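Diphosphomevalonate decarboxylase, putative (Trypanosoma brucei, PDB 2HKE) probably catalyses the ATP-dependent decarboxylation of (R)-5-diphosphomevalonate to isopentenyl diphosphate, a precursor for sterols and other isoprenoids. Local coordinates at residues N34-I39 / A147-F152; I17-K22 / V156-G161; V52-D57 / R128-T133. The protein carries 1 engineered substitution. All blocks are in the same frame, centred on the assembly; numbering follows the deposited sequence.

All three contacts lie in the N-terminal, S5-like part of the enzyme and reach one large mixed sheet. Along the chain they are nested: 17-22, 34-39 and 52-57 come first, then 128-133, 147-152 and 156-161 in reverse order, so that contact 2 encloses contact 1 and contact 1 encloses contact 3. Contacts 1 and 2 have centres about 7 Å apart and touch through the neighbouring strands 36-40 and 155-159; contact 2 also carries a bound sulfate. Contact 3 stands about 26 Å from contact 1 and about 30 Å from contact 2, centre to centre, where strand 48-55 meets the end of helix 114-130. One sheet thus adjoins both the sulfate-binding loops and a helix end.

Contact 1 (N34-I39 / A147-F152)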
loop_
_atom_site.group_PDB
_atom_site.type_symbol
_atom_site.label_atom_id
_atom_site.label_comp_id
_atom_site.label_asym_id
_atom_site.label_seq_id
_atom_site.Cartn_x
_atom_site.Cartn_y
_atom_site.Cartn_z
ATOM N N ASN A 34 8.950 -11.464 -8.139
ATOM C CA ASN A 34 8.294 -12.415 -7.248
ATOM C C ASN A 34 6.870 -11.933 -6.963
ATOM O O ASN A 34 6.543 -10.749 -7.214
ATOM C CB ASN A 34 9.080 -12.546 -5.939
ATOM C CG ASN A 34 9.383 -11.202 -5.303
ATOM O OD1 ASN A 34 10.437 -10.612 -5.595
ATOM N ND2 ASN A 34 8.431 -10.666 -4.472
ATOM N N ASP A 35 6.063 -12.832 -6.450
ATOM C CA ASP A 35 4.726 -12.471 -6.021
ATOM C C ASP A 35 4.812 -11.530 -4.821
ATOM O O ASP A 35 5.785 -11.512 -4.066
ATOM C CB ASP A 35 3.970 -13.683 -5.553
ATOM C CG ASP A 35 3.579 -14.657 -6.662
ATOM O OD1 ASP A 35 3.743 -14.440 -7.889
ATOM O OD2 ASP A 35 3.071 -15.728 -6.228
ATOM N N SER A 36 3.725 -10.796 -4.598
ATOM C CA SER A 36 3.597 -10.027 -3.372
ATOM C C SER A 36 2.196 -10.231 -2.812
ATOM O O SER A 36 1.339 -10.776 -3.501
ATOM C CB SER A 36 3.933 -8.563 -3.591
ATOM O OG SER A 36 3.291 -7.994 -4.709
ATOM N N PHE A 37 1.963 -9.794 -1.588
ATOM C CA PHE A 37 0.738 -10.163 -0.919
ATOM C C PHE A 37 0.460 -9.001 0.022
ATOM O O PHE A 37 1.348 -8.623 0.800
ATOM C CB PHE A 37 1.009 -11.465 -0.129
ATOM C CG PHE A 37 -0.204 -12.380 0.075
ATOM C CD1 PHE A 37 -1.518 -11.932 0.026
ATOM C CD2 PHE A 37 0.039 -13.686 0.447
ATOM C CE1 PHE A 37 -2.577 -12.833 0.254
ATOM C CE2 PHE A 37 -0.989 -14.598 0.671
ATOM C CZ PHE A 37 -2.315 -14.149 0.595
ATOM N N SER A 38 -0.762 -8.437 -0.042
ATOM C CA SER A 38 -1.050 -7.231 0.715
ATOM C C SER A 38 -2.432 -7.297 1.331
ATOM O O SER A 38 -3.270 -8.149 0.962
ATOM C CB SER A 38 -0.973 -5.999 -0.172
ATOM O OG SER A 38 -1.851 -6.145 -1.288
ATOM N N ILE A 39 -2.628 -6.431 2.306
ATOM C CA ILE A 39 -3.939 -6.162 2.868
ATOM C C ILE A 39 -4.403 -4.829 2.326
ATOM O O ILE A 39 -3.721 -3.800 2.427
ATOM C CB ILE A 39 -3.896 -6.104 4.416
ATOM C CG1 ILE A 39 -3.473 -7.441 5.004
ATOM C CG2 ILE A 39 -5.280 -5.693 5.033
ATOM C CD1 ILE A 39 -3.449 -7.449 6.494
ATOM N N ALA A 147 -0.160 -0.544 -7.207
ATOM C CA ALA A 147 -1.556 -0.140 -7.505
ATOM C C ALA A 147 -2.402 -1.324 -7.898
ATOM O O ALA A 147 -3.617 -1.353 -7.667
ATOM C CB ALA A 147 -1.627 0.960 -8.610
ATOM N N CYS A 148 -1.793 -2.291 -8.549
ATOM C CA CYS A 148 -2.542 -3.427 -8.990
ATOM C C CYS A 148 -3.202 -4.222 -7.849
ATOM O O CYS A 148 -4.260 -4.885 -8.073
ATOM C CB CYS A 148 -1.647 -4.276 -9.902
ATOM S SG CYS A 148 -0.755 -5.598 -9.141
ATOM N N ARG A 149 -2.710 -4.087 -6.612
ATOM C CA ARG A 149 -3.293 -4.839 -5.517
ATOM C C ARG A 149 -4.442 -4.115 -4.812
ATOM O O ARG A 149 -5.115 -4.713 -3.989
ATOM C CB ARG A 149 -2.232 -5.244 -4.506
ATOM C CG ARG A 149 -1.068 -6.117 -5.086
ATOM C CD ARG A 149 -0.175 -6.569 -3.929
ATOM N NE ARG A 149 0.237 -5.396 -3.128
ATOM C CZ ARG A 149 1.407 -4.784 -3.173
ATOM N NH1 ARG A 149 2.397 -5.252 -3.924
ATOM N NH2 ARG A 149 1.577 -3.676 -2.467
ATOM N N SER A 150 -4.645 -2.829 -5.124
ATOM C CA SER A 150 -5.738 -2.072 -4.547
ATOM C C SER A 150 -7.096 -2.321 -5.268
ATOM O O SER A 150 -8.135 -1.734 -4.855
ATOM C CB SER A 150 -5.360 -0.602 -4.426
ATOM O OG SER A 150 -4.564 -0.383 -3.273
ATOM N N ALA A 151 -7.075 -3.160 -6.307
ATOM C CA ALA A 151 -8.237 -3.421 -7.143
ATOM C C ALA A 151 -9.302 -4.236 -6.434
ATOM O O ALA A 151 -10.460 -4.221 -6.856
ATOM C CB ALA A 151 -7.803 -4.124 -8.510
ATOM N N PHE A 152 -8.933 -4.905 -5.343
ATOM C CA PHE A 152 -9.793 -5.794 -4.615
ATOM C C PHE A 152 -9.672 -5.476 -3.155
ATOM O O PHE A 152 -8.600 -5.027 -2.707
ATOM C CB PHE A 152 -9.356 -7.229 -4.778
ATOM C CG PHE A 152 -9.270 -7.667 -6.180
ATOM C CD1 PHE A 152 -10.430 -7.985 -6.874
ATOM C CD2 PHE A 152 -8.049 -7.774 -6.820
ATOM C CE1 PHE A 152 -10.351 -8.378 -8.221
ATOM C CE2 PHE A 152 -7.957 -8.144 -8.122
ATOM C CZ PHE A 152 -9.101 -8.469 -8.833
HETATM O O HOH W 1 -4.266 -5.194 -1.371
#
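Arg-149 reaches across to Ser-36 and Ser-38 with two nitrogens of its guanidinium, one for each hydroxyl. Its NH1 donates to Ser-36 OG over 3.0 Å, along a bent path (136° at the hydrogen) and from a position that leaves the oxygen tilted 23° out of the guanidinium plane. The second bond, from Arg-149 NE to Ser-38 OG, measures 2.9 Å but is weak because it is more strongly bent. A bend at chi3 (-53°) of the arginine puts NE and NH1 between the two hydroxyls, one facing each. The third nitrogen, NH2, is bonded to Asn-13 OD1, so each of the three nitrogens has an oxygen partner, though the bond at NE is weak, and together they probably limit rotation of the group.

The serines can share one arginine because 36-40 is a strand, lying between strands 5-15 and 155-159 in the large N-terminal sheet. Ser-36 and Ser-38 project from one face toward 147-152, while Phe-37 and Ile-39 leave from the other. Segment 147-152 belongs to the connection between helix 136-143 and strand 155-159, and the arginine ties this connection to the sheet face.

A water adds an indirect link: it lies 2.6 Å from Ser-38 OG and donates to the backbone O of Arg-149 at 2.8 Å. Ser-38 OG is therefore met by both the side chain and, through water, the carbonyl of the same arginine.

Close packing accompanies the bonds: Ser-38 CB lies 3.3 Å from Arg-149 NE, and Arg-149 CD runs past Ser-36 OG at 3.8 Å. Beyond the two segments, Tyr-19 packs against both Ser-36 and Arg-149.

Contact 2 (I17-K22 / V156-G161). With SO4 (sulfate ion), chain C.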
loop_
_atom_site.group_PDB
_atom_site.type_symbol
_atom_site.label_atom_id
_atom_site.label_comp_id
_atom_site.label_asym_id
_atom_site.label_seq_id
_atom_site.Cartn_x
_atom_site.Cartn_y
_atom_site.Cartn_z
ATOM N N ILE A 17 4.137 -9.431 2.164
ATOM C CA ILE A 17 5.126 -10.101 1.360
ATOM C C ILE A 17 5.481 -9.118 0.266
ATOM O O ILE A 17 4.641 -8.682 -0.537
ATOM C CB ILE A 17 4.711 -11.502 0.854
ATOM C CG1 ILE A 17 4.595 -12.444 2.081
ATOM C CG2 ILE A 17 5.782 -12.017 -0.192
ATOM C CD1 ILE A 17 3.916 -13.741 1.740
ATOM N N LYS A 18 6.717 -8.674 0.317
ATOM C CA LYS A 18 7.122 -7.493 -0.431
ATOM C C LYS A 18 7.362 -7.593 -1.939
ATOM O O LYS A 18 7.983 -8.531 -2.418
ATOM C CB LYS A 18 8.376 -6.940 0.211
ATOM C CG LYS A 18 8.254 -6.687 1.732
ATOM C CD LYS A 18 7.240 -5.593 1.992
ATOM C CE LYS A 18 7.202 -5.163 3.455
ATOM N NZ LYS A 18 6.190 -4.040 3.705
ATOM N N TYR A 19 6.920 -6.554 -2.647
ATOM C CA TYR A 19 7.316 -6.294 -4.011
ATOM C C TYR A 19 8.624 -5.468 -3.952
ATOM O O TYR A 19 8.637 -4.388 -3.427
ATOM C CB TYR A 19 6.214 -5.501 -4.703
ATOM C CG TYR A 19 6.574 -4.734 -5.973
ATOM C CD1 TYR A 19 7.286 -5.345 -7.000
ATOM C CD2 TYR A 19 6.140 -3.418 -6.161
ATOM C CE1 TYR A 19 7.602 -4.645 -8.154
ATOM C CE2 TYR A 19 6.414 -2.723 -7.320
ATOM C CZ TYR A 19 7.161 -3.315 -8.291
ATOM O OH TYR A 19 7.412 -2.633 -9.438
ATOM N N TRP A 20 9.728 -5.998 -4.496
ATOM C CA TRP A 20 10.957 -5.265 -4.571
ATOM C C TRP A 20 11.778 -5.889 -5.674
ATOM O O TRP A 20 12.469 -6.853 -5.461
ATOM C CB TRP A 20 11.699 -5.271 -3.236
ATOM C CG TRP A 20 12.784 -4.236 -3.148
ATOM C CD1 TRP A 20 14.128 -4.454 -3.116
ATOM C CD2 TRP A 20 12.593 -2.855 -2.970
ATOM N NE1 TRP A 20 14.806 -3.252 -2.999
ATOM C CE2 TRP A 20 13.871 -2.256 -2.894
ATOM C CE3 TRP A 20 11.462 -2.032 -2.903
ATOM C CZ2 TRP A 20 14.035 -0.891 -2.762
ATOM C CZ3 TRP A 20 11.653 -0.654 -2.791
ATOM C CH2 TRP A 20 12.932 -0.113 -2.726
ATOM N N GLY A 21 11.614 -5.350 -6.877
ATOM C CA GLY A 21 12.306 -5.780 -8.060
ATOM C C GLY A 21 11.413 -6.124 -9.241
ATOM O O GLY A 21 10.449 -6.916 -9.102
ATOM N N LYS A 22 11.762 -5.581 -10.405
ATOM C CA LYS A 22 11.185 -5.986 -11.672
ATOM C C LYS A 22 12.117 -6.948 -12.423
ATOM O O LYS A 22 13.334 -6.701 -12.521
ATOM C CB LYS A 22 10.881 -4.772 -12.539
ATOM C CG LYS A 22 9.901 -3.782 -11.878
ATOM C CD LYS A 22 9.818 -2.497 -12.657
ATOM C CE LYS A 22 8.952 -1.379 -12.058
ATOM N NZ LYS A 22 9.439 -0.939 -10.765
ATOM N N VAL A 156 -4.817 -9.709 -0.867
ATOM C CA VAL A 156 -4.659 -9.711 -2.315
ATOM C C VAL A 156 -3.245 -10.154 -2.678
ATOM O O VAL A 156 -2.271 -9.623 -2.124
ATOM C CB VAL A 156 -4.938 -8.284 -2.865
ATOM C CG1 VAL A 156 -4.748 -8.191 -4.364
ATOM C CG2 VAL A 156 -6.368 -7.842 -2.433
ATOM N N ILE A 157 -3.171 -11.106 -3.595
ATOM C CA ILE A 157 -1.907 -11.553 -4.179
ATOM C C ILE A 157 -1.658 -10.899 -5.530
ATOM O O ILE A 157 -2.485 -10.956 -6.411
ATOM C CB ILE A 157 -1.911 -13.057 -4.366
ATOM C CG1 ILE A 157 -1.996 -13.766 -3.007
ATOM C CG2 ILE A 157 -0.630 -13.517 -5.125
ATOM C CD1 ILE A 157 -2.337 -15.299 -3.158
ATOM N N TRP A 158 -0.473 -10.321 -5.721
ATOM C CA TRP A 158 -0.054 -9.949 -7.043
ATOM C C TRP A 158 0.721 -11.152 -7.563
ATOM O O TRP A 158 1.826 -11.463 -7.049
ATOM C CB TRP A 158 0.873 -8.698 -6.974
ATOM C CG TRP A 158 1.369 -8.223 -8.284
ATOM C CD1 TRP A 158 1.043 -8.716 -9.521
ATOM C CD2 TRP A 158 2.332 -7.186 -8.510
ATOM N NE1 TRP A 158 1.733 -8.035 -10.501
ATOM C CE2 TRP A 158 2.520 -7.088 -9.910
ATOM C CE3 TRP A 158 3.021 -6.309 -7.674
ATOM C CZ2 TRP A 158 3.394 -6.176 -10.486
ATOM C CZ3 TRP A 158 3.918 -5.393 -8.273
ATOM C CH2 TRP A 158 4.058 -5.341 -9.668
ATOM N N ASN A 159 0.111 -11.865 -8.505
ATOM C CA ASN A 159 0.718 -12.986 -9.183
ATOM C C ASN A 159 1.739 -12.481 -10.204
ATOM O O ASN A 159 1.406 -11.717 -11.089
ATOM C CB ASN A 159 -0.366 -13.855 -9.864
ATOM C CG ASN A 159 -1.416 -14.286 -8.913
ATOM O OD1 ASN A 159 -1.204 -15.201 -8.121
ATOM N ND2 ASN A 159 -2.508 -13.543 -8.875
ATOM N N LYS A 160 2.996 -12.917 -10.087
ATOM C CA LYS A 160 4.052 -12.431 -10.984
ATOM C C LYS A 160 3.868 -12.789 -12.444
ATOM O O LYS A 160 4.264 -12.027 -13.318
ATOM C CB LYS A 160 5.451 -12.864 -10.524
ATOM C CG LYS A 160 5.724 -14.299 -10.534
ATOM C CD LYS A 160 7.203 -14.485 -10.136
ATOM C CE LYS A 160 7.405 -15.871 -9.660
ATOM N NZ LYS A 160 7.064 -16.826 -10.728
ATOM N N GLY A 161 3.215 -13.914 -12.697
ATOM C CA GLY A 161 3.032 -14.381 -14.070
ATOM C C GLY A 161 4.332 -14.908 -14.655
ATOM O O GLY A 161 5.442 -14.783 -14.063
HETATM S S SO4 C . 6.749 0.902 -9.390
HETATM O O1 SO4 C . 8.010 1.092 -10.079
HETATM O O2 SO4 C . 6.976 0.817 -7.966
HETATM O O3 SO4 C . 5.861 2.029 -9.647
HETATM O O4 SO4 C . 6.132 -0.352 -9.829
#
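Tyr-19 and Trp-158 form a T-shaped aromatic pair at the wall of an anion-binding pocket, in which a sulfate ion, probably from the crystallisation liquor, is held. The site is consistent with one made for a phosphate group of a substrate. The six-membered ring of Trp-158 comes edge-on to one face of Tyr-19: the centroids lie 4.7 Å apart and the planes meet at 64°. The leading atom is Trp-158 CZ3, which stands 3.4 Å above the Tyr-19 plane, over the middle of the ring, with Trp-158 CH2 following 3.9 Å from Tyr-19 CE1. Both aromatic chains put CG opposite the backbone N (chi1 161° for Tyr-19 and 180° for Trp-158), which sends each ring out from its own backbone toward the other and spans a gap of 8.8 Å between the CA atoms of Tyr-19 and Trp-158.

The phenol end of Tyr-19 serves the anion. Its OH donates to sulfate O4 over 2.6 Å, with that oxygen near the plane of the ring, at its edge. Lys-22 folds in from the same segment: NZ donates to Tyr-19 OH at 3.0 Å and to sulfate O1 at 2.6 Å. The hydroxyl is thus both donor and acceptor, and the lysine links it to the anion. Trp-158 against its face probably helps hold Tyr-19 in the orientation that points OH at the sulfate.

Arg-77, Ser-144, Gly-145 and Thr-200 also hydrogen-bond the sulfate. Trp-158 projects from strand 155-159, beside strand 36-40, and also packs on Cys-148 and Pro-32, while Tyr-19 and Lys-22, in the loop after strand 5-15, rest on Met-203 of helix 199-209.

Contact 3 (V52-D57 / R128-T133); sequences VELRDD and RAFKST
Strand residue Leu-54 and helix residue Ala-129 have the nearest CA atoms across the contact, 7.0 Å apart. Val-52 and Leu-54, two apart on the strand, both project toward the helix, while Glu-53 between them turns to the other side. Val-52 CG2 presses on Ala-129 CB at 3.5 Å, a tight carbon pair. A chi1 of -55° sets CG2 of Val-52 between the backbone N and the carbonyl carbon, the branch that meets the helix, and the small methyl of Ala-129 probably allows the two backbones to come near. Leu-54 takes the next place along, its CD1 3.8 Å from the carbonyl O of Ala-129.

This is the packing of an alpha/beta layer: the last turn of helix 114-130 lies on one face of the N-terminal sheet, over strand 48-55 and its antiparallel neighbours 5-15 and 97-104. Val-6 and Val-98 from those strands extend the apolar surface on which Ala-129 and Phe-130 rest.

Leu-54 CD1 stands over the face of the Phe-130 ring in a CH-pi contact, 4.1 Å from the centroid and 9° off the ring normal. The end of Leu-54 is modelled too close to the ring at CD2, however, so its exact placing is doubtful. Beyond the ring the helix closes with a Schellman motif, where Lys-131 takes a positive phi and its N bonds to Arg-128 O at 3.2 Å.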
loop_
_atom_site.group_PDB
_atom_site.type_symbol
_atom_site.label_atom_id
_atom_site.label_comp_id
_atom_site.label_asym_id
_atom_site.label_seq_id
_atom_site.Cartn_x
_atom_site.Cartn_y
_atom_site.Cartn_z
ATOM N N VAL A 52 -12.870 11.138 -14.488
ATOM C CA VAL A 52 -12.480 11.233 -15.875
ATOM C C VAL A 52 -13.690 11.655 -16.712
ATOM O O VAL A 52 -14.824 11.272 -16.394
ATOM C CB VAL A 52 -11.858 9.903 -16.406
ATOM C CG1 VAL A 52 -10.665 9.467 -15.521
ATOM C CG2 VAL A 52 -12.910 8.780 -16.483
ATOM N N GLU A 53 -13.422 12.409 -17.776
ATOM C CA GLU A 53 -14.465 12.788 -18.741
ATOM C C GLU A 53 -13.987 12.570 -20.164
ATOM O O GLU A 53 -12.940 13.067 -20.531
ATOM C CB GLU A 53 -14.855 14.249 -18.537
ATOM C CG GLU A 53 -16.226 14.601 -19.155
ATOM C CD GLU A 53 -16.471 16.117 -19.285
ATOM O OE1 GLU A 53 -15.757 16.959 -18.675
ATOM O OE2 GLU A 53 -17.394 16.465 -20.045
ATOM N N LEU A 54 -14.730 11.800 -20.962
ATOM C CA LEU A 54 -14.356 11.632 -22.380
ATOM C C LEU A 54 -14.766 12.889 -23.114
ATOM O O LEU A 54 -15.798 13.481 -22.801
ATOM C CB LEU A 54 -14.997 10.406 -23.034
ATOM C CG LEU A 54 -14.467 9.009 -22.688
ATOM C CD1 LEU A 54 -14.668 8.051 -23.853
ATOM C CD2 LEU A 54 -13.012 9.029 -22.343
ATOM N N ARG A 55 -13.926 13.315 -24.049
ATOM C CA ARG A 55 -14.126 14.569 -24.770
ATOM C C ARG A 55 -13.951 14.375 -26.281
ATOM O O ARG A 55 -13.194 13.490 -26.750
ATOM C CB ARG A 55 -13.117 15.622 -24.287
ATOM C CG ARG A 55 -13.166 15.983 -22.803
ATOM C CD ARG A 55 -14.420 16.786 -22.439
ATOM N NE ARG A 55 -14.564 18.016 -23.227
ATOM C CZ ARG A 55 -14.045 19.212 -22.921
ATOM N NH1 ARG A 55 -13.326 19.404 -21.820
ATOM N NH2 ARG A 55 -14.251 20.244 -23.732
ATOM N N ASP A 56 -14.673 15.208 -27.031
ATOM C CA ASP A 56 -14.480 15.381 -28.485
ATOM C C ASP A 56 -13.936 16.768 -28.825
ATOM O O ASP A 56 -13.190 16.936 -29.794
ATOM C CB ASP A 56 -15.811 15.192 -29.204
ATOM C CG ASP A 56 -16.105 13.750 -29.472
ATOM O OD1 ASP A 56 -15.324 13.132 -30.231
ATOM O OD2 ASP A 56 -17.105 13.229 -28.915
ATOM N N ASP A 57 -14.313 17.751 -28.015
ATOM C CA ASP A 57 -13.974 19.141 -28.271
ATOM C C ASP A 57 -12.459 19.349 -28.236
ATOM O O ASP A 57 -11.918 20.176 -28.982
ATOM C CB ASP A 57 -14.628 20.081 -27.238
ATOM C CG ASP A 57 -15.889 19.499 -26.593
ATOM O OD1 ASP A 57 -16.019 18.247 -26.510
ATOM O OD2 ASP A 57 -16.740 20.307 -26.139
ATOM N N ARG A 128 -13.932 2.208 -16.941
ATOM C CA ARG A 128 -15.382 2.399 -17.003
ATOM C C ARG A 128 -15.734 3.368 -18.120
ATOM O O ARG A 128 -16.558 3.053 -18.986
ATOM C CB ARG A 128 -15.972 2.848 -15.689
ATOM C CG ARG A 128 -17.504 2.860 -15.756
ATOM C CD ARG A 128 -18.174 2.940 -14.484
ATOM N NE ARG A 128 -18.256 1.649 -13.836
ATOM C CZ ARG A 128 -18.942 1.439 -12.731
ATOM N NH1 ARG A 128 -19.603 2.431 -12.137
ATOM N NH2 ARG A 128 -18.936 0.239 -12.207
ATOM N N ALA A 129 -15.053 4.507 -18.156
ATOM C CA ALA A 129 -15.336 5.555 -19.150
ATOM C C ALA A 129 -15.166 5.099 -20.582
ATOM O O ALA A 129 -15.977 5.457 -21.446
ATOM C CB ALA A 129 -14.429 6.796 -18.903
ATOM N N PHE A 130 -14.126 4.330 -20.849
ATOM C CA PHE A 130 -13.808 3.896 -22.197
ATOM C C PHE A 130 -14.427 2.556 -22.570
ATOM O O PHE A 130 -14.204 2.057 -23.681
ATOM C CB PHE A 130 -12.283 3.824 -22.353
ATOM C CG PHE A 130 -11.645 5.136 -22.690
ATOM C CD1 PHE A 130 -11.302 6.047 -21.689
ATOM C CD2 PHE A 130 -11.411 5.486 -24.005
ATOM C CE1 PHE A 130 -10.696 7.268 -22.022
ATOM C CE2 PHE A 130 -10.825 6.729 -24.345
ATOM C CZ PHE A 130 -10.488 7.618 -23.339
ATOM N N LYS A 131 -15.121 1.939 -21.615
ATOM C CA LYS A 131 -15.608 0.580 -21.758
ATOM C C LYS A 131 -14.551 -0.381 -22.282
ATOM O O LYS A 131 -14.770 -1.167 -23.234
ATOM C CB LYS A 131 -16.842 0.585 -22.636
ATOM C CG LYS A 131 -17.825 1.643 -22.208
ATOM C CD LYS A 131 -19.079 1.594 -23.015
ATOM C CE LYS A 131 -20.218 2.296 -22.283
ATOM N NZ LYS A 131 -20.587 1.495 -21.063
ATOM N N SER A 132 -13.383 -0.347 -21.634
ATOM C CA SER A 132 -12.273 -1.184 -22.014
ATOM C C SER A 132 -12.483 -2.566 -21.458
ATOM O O SER A 132 -13.004 -2.722 -20.356
ATOM C CB SER A 132 -10.923 -0.600 -21.496
ATOM O OG SER A 132 -9.825 -1.504 -21.535
ATOM N N THR A 133 -12.011 -3.564 -22.186
ATOM C CA THR A 133 -12.061 -4.925 -21.710
ATOM C C THR A 133 -10.945 -5.304 -20.728
ATOM O O THR A 133 -10.914 -6.431 -20.187
ATOM C CB THR A 133 -11.984 -5.882 -22.907
ATOM O OG1 THR A 133 -10.809 -5.597 -23.686
ATOM C CG2 THR A 133 -13.250 -5.706 -23.750
#